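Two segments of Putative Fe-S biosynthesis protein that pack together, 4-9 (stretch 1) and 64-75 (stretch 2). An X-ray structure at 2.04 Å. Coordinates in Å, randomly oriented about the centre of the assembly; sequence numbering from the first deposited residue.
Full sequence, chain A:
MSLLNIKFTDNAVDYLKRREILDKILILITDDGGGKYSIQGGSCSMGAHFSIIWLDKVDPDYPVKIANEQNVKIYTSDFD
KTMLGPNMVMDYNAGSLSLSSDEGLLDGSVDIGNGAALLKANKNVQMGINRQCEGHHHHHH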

ATOM      1  N   LEU A   4      10.570   8.471  -5.080  1.00 33.62           N
ATOM      2  CA  LEU A   4       9.136   8.045  -5.063  1.00 32.51           C
ATOM      3  C   LEU A   4       8.299   9.019  -4.259  1.00 30.65           C
ATOM      4  O   LEU A   4       8.658   9.388  -3.143  1.00 29.10           O
ATOM      5  CB  LEU A   4       8.964   6.671  -4.402  1.00 36.15           C
ATOM      6  CG  LEU A   4       9.632   5.379  -4.855  1.00 37.69           C
ATOM      7  CD1 LEU A   4       9.212   5.038  -6.266  1.00 38.29           C
ATOM      8  CD2 LEU A   4      11.132   5.535  -4.748  1.00 40.65           C
ATOM      9  N   ASN A   5       7.174   9.432  -4.815  1.00 28.52           N
ATOM     10  CA  ASN A   5       6.292  10.312  -4.077  1.00 28.38           C
ATOM     11  C   ASN A   5       4.876   9.887  -4.427  1.00 27.42           C
ATOM     12  O   ASN A   5       4.632   9.297  -5.487  1.00 26.57           O
ATOM     13  CB  ASN A   5       6.540  11.782  -4.428  1.00 32.03           C
ATOM     14  CG  ASN A   5       6.040  12.143  -5.796  1.00 34.15           C
ATOM     15  OD1 ASN A   5       6.691  11.866  -6.808  1.00 37.82           O
ATOM     16  ND2 ASN A   5       4.857  12.752  -5.845  1.00 37.03           N
ATOM     17  N   ILE A   6       3.942  10.167  -3.533  1.00 25.26           N
ATOM     18  CA  ILE A   6       2.569   9.766  -3.766  1.00 25.87           C
ATOM     19  C   ILE A   6       1.586  10.751  -3.172  1.00 25.19           C
ATOM     20  O   ILE A   6       1.888  11.434  -2.198  1.00 26.57           O
ATOM     21  CB  ILE A   6       2.308   8.367  -3.145  1.00 24.91           C
ATOM     22  CG1 ILE A   6       0.961   7.817  -3.616  1.00 25.55           C
ATOM     23  CG2 ILE A   6       2.325   8.458  -1.611  1.00 24.79           C
ATOM     24  CD1 ILE A   6       0.707   6.377  -3.177  1.00 25.40           C
ATOM     25  N   LYS A   7       0.404  10.815  -3.761  1.00 25.82           N
ATOM     26  CA  LYS A   7      -0.647  11.694  -3.262  1.00 27.53           C
ATOM     27  C   LYS A   7      -1.936  10.883  -3.198  1.00 26.77           C
ATOM     28  O   LYS A   7      -2.185  10.038  -4.066  1.00 24.11           O
ATOM     29  CB  LYS A   7      -0.833  12.912  -4.185  1.00 29.93           C
ATOM     30  CG  LYS A   7      -1.807  13.943  -3.621  1.00 33.28           C
ATOM     31  CD  LYS A   7      -1.676  15.298  -4.307  1.00 38.01           C
ATOM     32  CE  LYS A   7      -2.375  16.403  -3.493  1.00 40.13           C
ATOM     33  NZ  LYS A   7      -2.222  17.755  -4.127  1.00 41.23           N
ATOM     34  N   PHE A   8      -2.736  11.122  -2.160  1.00 26.09           N
ATOM     35  CA  PHE A   8      -4.011  10.425  -1.995  1.00 25.99           C
ATOM     36  C   PHE A   8      -5.132  11.433  -2.225  1.00 27.06           C
ATOM     37  O   PHE A   8      -5.161  12.485  -1.584  1.00 25.73           O
ATOM     38  CB  PHE A   8      -4.165   9.860  -0.578  1.00 26.36           C
ATOM     39  CG  PHE A   8      -3.082   8.901  -0.168  1.00 27.95           C
ATOM     40  CD1 PHE A   8      -1.852   9.369   0.282  1.00 28.61           C
ATOM     41  CD2 PHE A   8      -3.296   7.524  -0.215  1.00 28.57           C
ATOM     42  CE1 PHE A   8      -0.845   8.479   0.685  1.00 28.64           C
ATOM     43  CE2 PHE A   8      -2.295   6.622   0.187  1.00 28.62           C
ATOM     44  CZ  PHE A   8      -1.071   7.107   0.637  1.00 27.72           C
ATOM     45  N   THR A   9      -6.054  11.120  -3.130  1.00 26.42           N
ATOM     46  CA  THR A   9      -7.168  12.022  -3.398  1.00 27.00           C
ATOM     47  C   THR A   9      -8.066  12.103  -2.159  1.00 27.77           C
ATOM     48  O   THR A   9      -7.910  11.321  -1.216  1.00 26.81           O
ATOM     49  CB  THR A   9      -8.023  11.532  -4.593  1.00 26.47           C
ATOM     50  OG1 THR A   9      -8.691  10.311  -4.245  1.00 25.32           O
ATOM     51  CG2 THR A   9      -7.145  11.300  -5.812  1.00 24.63           C
ATOM     52  N   VAL A  64      12.122   1.804   2.744  1.00 28.99           N
ATOM     53  CA  VAL A  64      12.050   2.941   1.838  1.00 28.96           C
ATOM     54  C   VAL A  64      10.779   3.769   1.969  1.00 29.32           C
ATOM     55  O   VAL A  64       9.669   3.276   1.770  1.00 29.03           O
ATOM     56  CB  VAL A  64      12.191   2.480   0.386  1.00 28.97           C
ATOM     57  CG1 VAL A  64      12.299   3.700  -0.536  1.00 27.86           C
ATOM     58  CG2 VAL A  64      13.407   1.580   0.254  1.00 29.48           C
ATOM     59  N   LYS A  65      10.956   5.044   2.288  1.00 28.90           N
ATOM     60  CA  LYS A  65       9.827   5.937   2.458  1.00 29.12           C
ATOM     61  C   LYS A  65       9.338   6.507   1.144  1.00 28.50           C
ATOM     62  O   LYS A  65      10.126   6.864   0.271  1.00 29.88           O
ATOM     63  CB  LYS A  65      10.200   7.087   3.394  1.00 29.87           C
ATOM     64  CG  LYS A  65      10.471   6.649   4.823  1.00 31.62           C
ATOM     65  CD  LYS A  65      10.843   7.835   5.700  1.00 32.95           C
ATOM     66  CE  LYS A  65      11.002   7.412   7.152  1.00 33.79           C
ATOM     67  NZ  LYS A  65      11.475   8.547   8.007  1.00 37.02           N
ATOM     68  N   ILE A  66       8.021   6.564   1.004  1.00 27.60           N
ATOM     69  CA  ILE A  66       7.410   7.128  -0.175  1.00 25.85           C
ATOM     70  C   ILE A  66       6.968   8.500   0.295  1.00 26.67           C
ATOM     71  O   ILE A  66       6.097   8.620   1.156  1.00 26.57           O
ATOM     72  CB  ILE A  66       6.191   6.305  -0.640  1.00 24.42           C
ATOM     73  CG1 ILE A  66       6.634   4.887  -1.001  1.00 25.55           C
ATOM     74  CG2 ILE A  66       5.562   6.956  -1.864  1.00 22.37           C
ATOM     75  CD1 ILE A  66       5.499   3.958  -1.424  1.00 23.41           C
ATOM     76  N   ALA A  67       7.600   9.530  -0.256  1.00 26.40           N
ATOM     77  CA  ALA A  67       7.291  10.898   0.114  1.00 25.25           C
ATOM     78  C   ALA A  67       5.865  11.296  -0.247  1.00 25.01           C
ATOM     79  O   ALA A  67       5.322  10.870  -1.262  1.00 25.42           O
ATOM     80  CB  ALA A  67       8.279  11.841  -0.550  1.00 25.42           C
ATOM     81  N   ASN A  68       5.267  12.106   0.620  1.00 23.92           N
ATOM     82  CA  ASN A  68       3.922  12.628   0.433  1.00 24.40           C
ATOM     83  C   ASN A  68       3.801  13.842   1.338  1.00 25.06           C
ATOM     84  O   ASN A  68       4.572  14.003   2.277  1.00 24.18           O
ATOM     85  CB  ASN A  68       2.840  11.598   0.797  1.00 22.95           C
ATOM     86  CG  ASN A  68       2.924  11.134   2.244  1.00 24.14           C
ATOM     87  OD1 ASN A  68       3.745  10.280   2.579  1.00 27.00           O
ATOM     88  ND2 ASN A  68       2.081  11.699   3.109  1.00 21.97           N
ATOM     89  N   GLU A  69       2.827  14.692   1.054  1.00 26.03           N
ATOM     90  CA  GLU A  69       2.624  15.896   1.839  1.00 27.21           C
ATOM     91  C   GLU A  69       1.370  15.756   2.680  1.00 26.30           C
ATOM     92  O   GLU A  69       0.806  16.743   3.136  1.00 24.85           O
ATOM     93  CB  GLU A  69       2.502  17.093   0.900  1.00 30.08           C
ATOM     94  CG  GLU A  69       3.476  17.003  -0.267  1.00 37.32           C
ATOM     95  CD  GLU A  69       4.070  18.341  -0.645  1.00 43.03           C
ATOM     96  OE1 GLU A  69       3.289  19.256  -1.002  1.00 46.15           O
ATOM     97  OE2 GLU A  69       5.320  18.476  -0.596  1.00 45.67           O
ATOM     98  N   GLN A  70       0.948  14.517   2.903  1.00 24.85           N
ATOM     99  CA  GLN A  70      -0.256  14.275   3.678  1.00 23.07           C
ATOM    100  C   GLN A  70      -0.029  13.589   5.024  1.00 23.03           C
ATOM    101  O   GLN A  70      -0.975  13.145   5.675  1.00 21.89           O
ATOM    102  CB  GLN A  70      -1.253  13.511   2.807  1.00 22.37           C
ATOM    103  CG  GLN A  70      -1.826  14.393   1.709  1.00 21.95           C
ATOM    104  CD  GLN A  70      -2.520  13.621   0.609  1.00 24.19           C
ATOM    105  OE1 GLN A  70      -1.868  13.010  -0.243  1.00 24.95           O
ATOM    106  NE2 GLN A  70      -3.845  13.643   0.617  1.00 20.44           N
ATOM    107  N   ASN A  71       1.234  13.524   5.437  1.00 21.73           N
ATOM    108  CA  ASN A  71       1.605  12.937   6.720  1.00 23.53           C
ATOM    109  C   ASN A  71       1.280  11.462   6.833  1.00 22.59           C
ATOM    110  O   ASN A  71       0.971  10.973   7.912  1.00 22.32           O
ATOM    111  CB  ASN A  71       0.915  13.693   7.850  1.00 22.80           C
ATOM    112  CG  ASN A  71       1.231  15.159   7.825  1.00 22.53           C
ATOM    113  OD1 ASN A  71       2.364  15.557   8.091  1.00 24.50           O
ATOM    114  ND2 ASN A  71       0.243  15.976   7.480  1.00 20.93           N
ATOM    115  N   VAL A  72       1.347  10.761   5.712  1.00 22.94           N
ATOM    116  CA  VAL A  72       1.073   9.339   5.704  1.00 23.26           C
ATOM    117  C   VAL A  72       2.396   8.594   5.834  1.00 23.71           C
ATOM    118  O   VAL A  72       3.353   8.872   5.107  1.00 24.13           O
ATOM    119  CB  VAL A  72       0.366   8.921   4.394  1.00 23.43           C
ATOM    120  CG1 VAL A  72       0.154   7.412   4.363  1.00 23.21           C
ATOM    121  CG2 VAL A  72      -0.967   9.652   4.279  1.00 23.39           C
ATOM    122  N   LYS A  73       2.456   7.659   6.774  1.00 23.64           N
ATOM    123  CA  LYS A  73       3.666   6.873   6.973  1.00 24.57           C
ATOM    124  C   LYS A  73       3.581   5.668   6.039  1.00 23.89           C
ATOM    125  O   LYS A  73       3.149   4.590   6.444  1.00 23.30           O
ATOM    126  CB  LYS A  73       3.760   6.424   8.429  1.00 25.42           C
ATOM    127  CG  LYS A  73       3.797   7.593   9.402  1.00 29.59           C
ATOM    128  CD  LYS A  73       3.738   7.128  10.843  1.00 33.58           C
ATOM    129  CE  LYS A  73       3.893   8.298  11.786  1.00 36.80           C
ATOM    130  NZ  LYS A  73       3.797   7.864  13.211  1.00 40.75           N
ATOM    131  N   ILE A  74       3.973   5.876   4.785  1.00 22.64           N
ATOM    132  CA  ILE A  74       3.921   4.826   3.773  1.00 23.42           C
ATOM    133  C   ILE A  74       5.308   4.412   3.305  1.00 24.17           C
ATOM    134  O   ILE A  74       6.152   5.250   3.011  1.00 26.02           O
ATOM    135  CB  ILE A  74       3.042   5.269   2.560  1.00 22.99           C
ATOM    136  CG1 ILE A  74       3.056   4.189   1.471  1.00 22.62           C
ATOM    137  CG2 ILE A  74       3.520   6.619   2.017  1.00 22.39           C
ATOM    138  CD1 ILE A  74       2.000   4.390   0.397  1.00 22.69           C
ATOM    139  N   TYR A  75       5.523   3.103   3.233  1.00 24.36           N
ATOM    140  CA  TYR A  75       6.813   2.531   2.849  1.00 24.22           C
ATOM    141  C   TYR A  75       6.728   1.505   1.723  1.00 23.89           C
ATOM    142  O   TYR A  75       5.647   1.124   1.285  1.00 20.60           O
ATOM    143  CB  TYR A  75       7.436   1.828   4.054  1.00 24.22           C
ATOM    144  CG  TYR A  75       7.742   2.730   5.223  1.00 26.49           C
ATOM    145  CD1 TYR A  75       9.050   3.112   5.500  1.00 26.83           C
ATOM    146  CD2 TYR A  75       6.727   3.198   6.061  1.00 27.54           C
ATOM    147  CE1 TYR A  75       9.350   3.936   6.584  1.00 27.99           C
ATOM    148  CE2 TYR A  75       7.017   4.036   7.157  1.00 26.64           C
ATOM    149  CZ  TYR A  75       8.337   4.397   7.409  1.00 27.73           C
ATOM    150  OH  TYR A  75       8.662   5.213   8.476  1.00 28.92           O
TER
HETATM  151  O   HOH W   1       0.893  13.968  -0.913  1.00 25.28           O

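The apolar centre of the contact is built from I6 and F8 of stretch 1 and I66, V72 and I74 of stretch 2, all buried. I6 makes the tightest of these apolar approaches: its CG2 lies 3.6 Å from CG2 of I66 and 4.2 Å from CG2 of I74. Methyl groups at such separations are in or near van der Waals contact, with no space between them for water. I66 and I74 present their methyls to the same atom of I6, and they are themselves tied together within stretch 2 by a backbone hydrogen bond from I66 N to I74 O (3.0 Å).

F8 continues the apolar patch. Its CA-to-CB bond points toward stretch 2, and with chi1 at -58° (m) the ring reaches V72 and I74: CE1 of F8 is 3.8 Å from CG2 of V72, and CZ of F8 is 4.1 Å from CD1 of I74. The I74 methyl sits at the ring edge, near the ring plane, whereas the V72 methyl approaches obliquely. At the other end of the patch, the exposed L4 adds a looser contact, its CB 4.3 Å from CG2 of I66.

Beside this centre the two backbones meet in a single bridge between N5 and A67, whose CA atoms are 4.3 Å apart. Two hydrogen bonds flank N5 in sequence and both use A67: A67 N donates to L4 O (3.1 Å, 142° at the hydrogen), and I6 N donates to A67 O (2.7 Å, 149°). The same carbonyl receives a CA-H...O contact, with N5 CA 3.0 Å from A67 O and an angle of 133° at the hydrogen. The end of the N5 side chain leads away from stretch 2, so its part in the pairing is chiefly that of its backbone.

Further along, a side chain takes over the role of a backbone partner. The amide of Q70 offers an acceptor and a donor to the main chain of F8: F8 N donates to Q70 OE1 (2.8 Å, 177°), and Q70 NE2 donates to F8 O (2.8 Å, 169°). Both bonds are short and nearly linear, straighter than the two backbone bonds at A67. Q70 OE1 also lies 3.5 Å from CG of K7, where the extended lysine passes the amide.

A water completes the polar edge. It donates to I6 O (3.0 Å) and to Q70 OE1 (3.0 Å) and accepts from E69 N (2.9 Å), thereby linking the carbonyl of I6 to the loop that carries Q70.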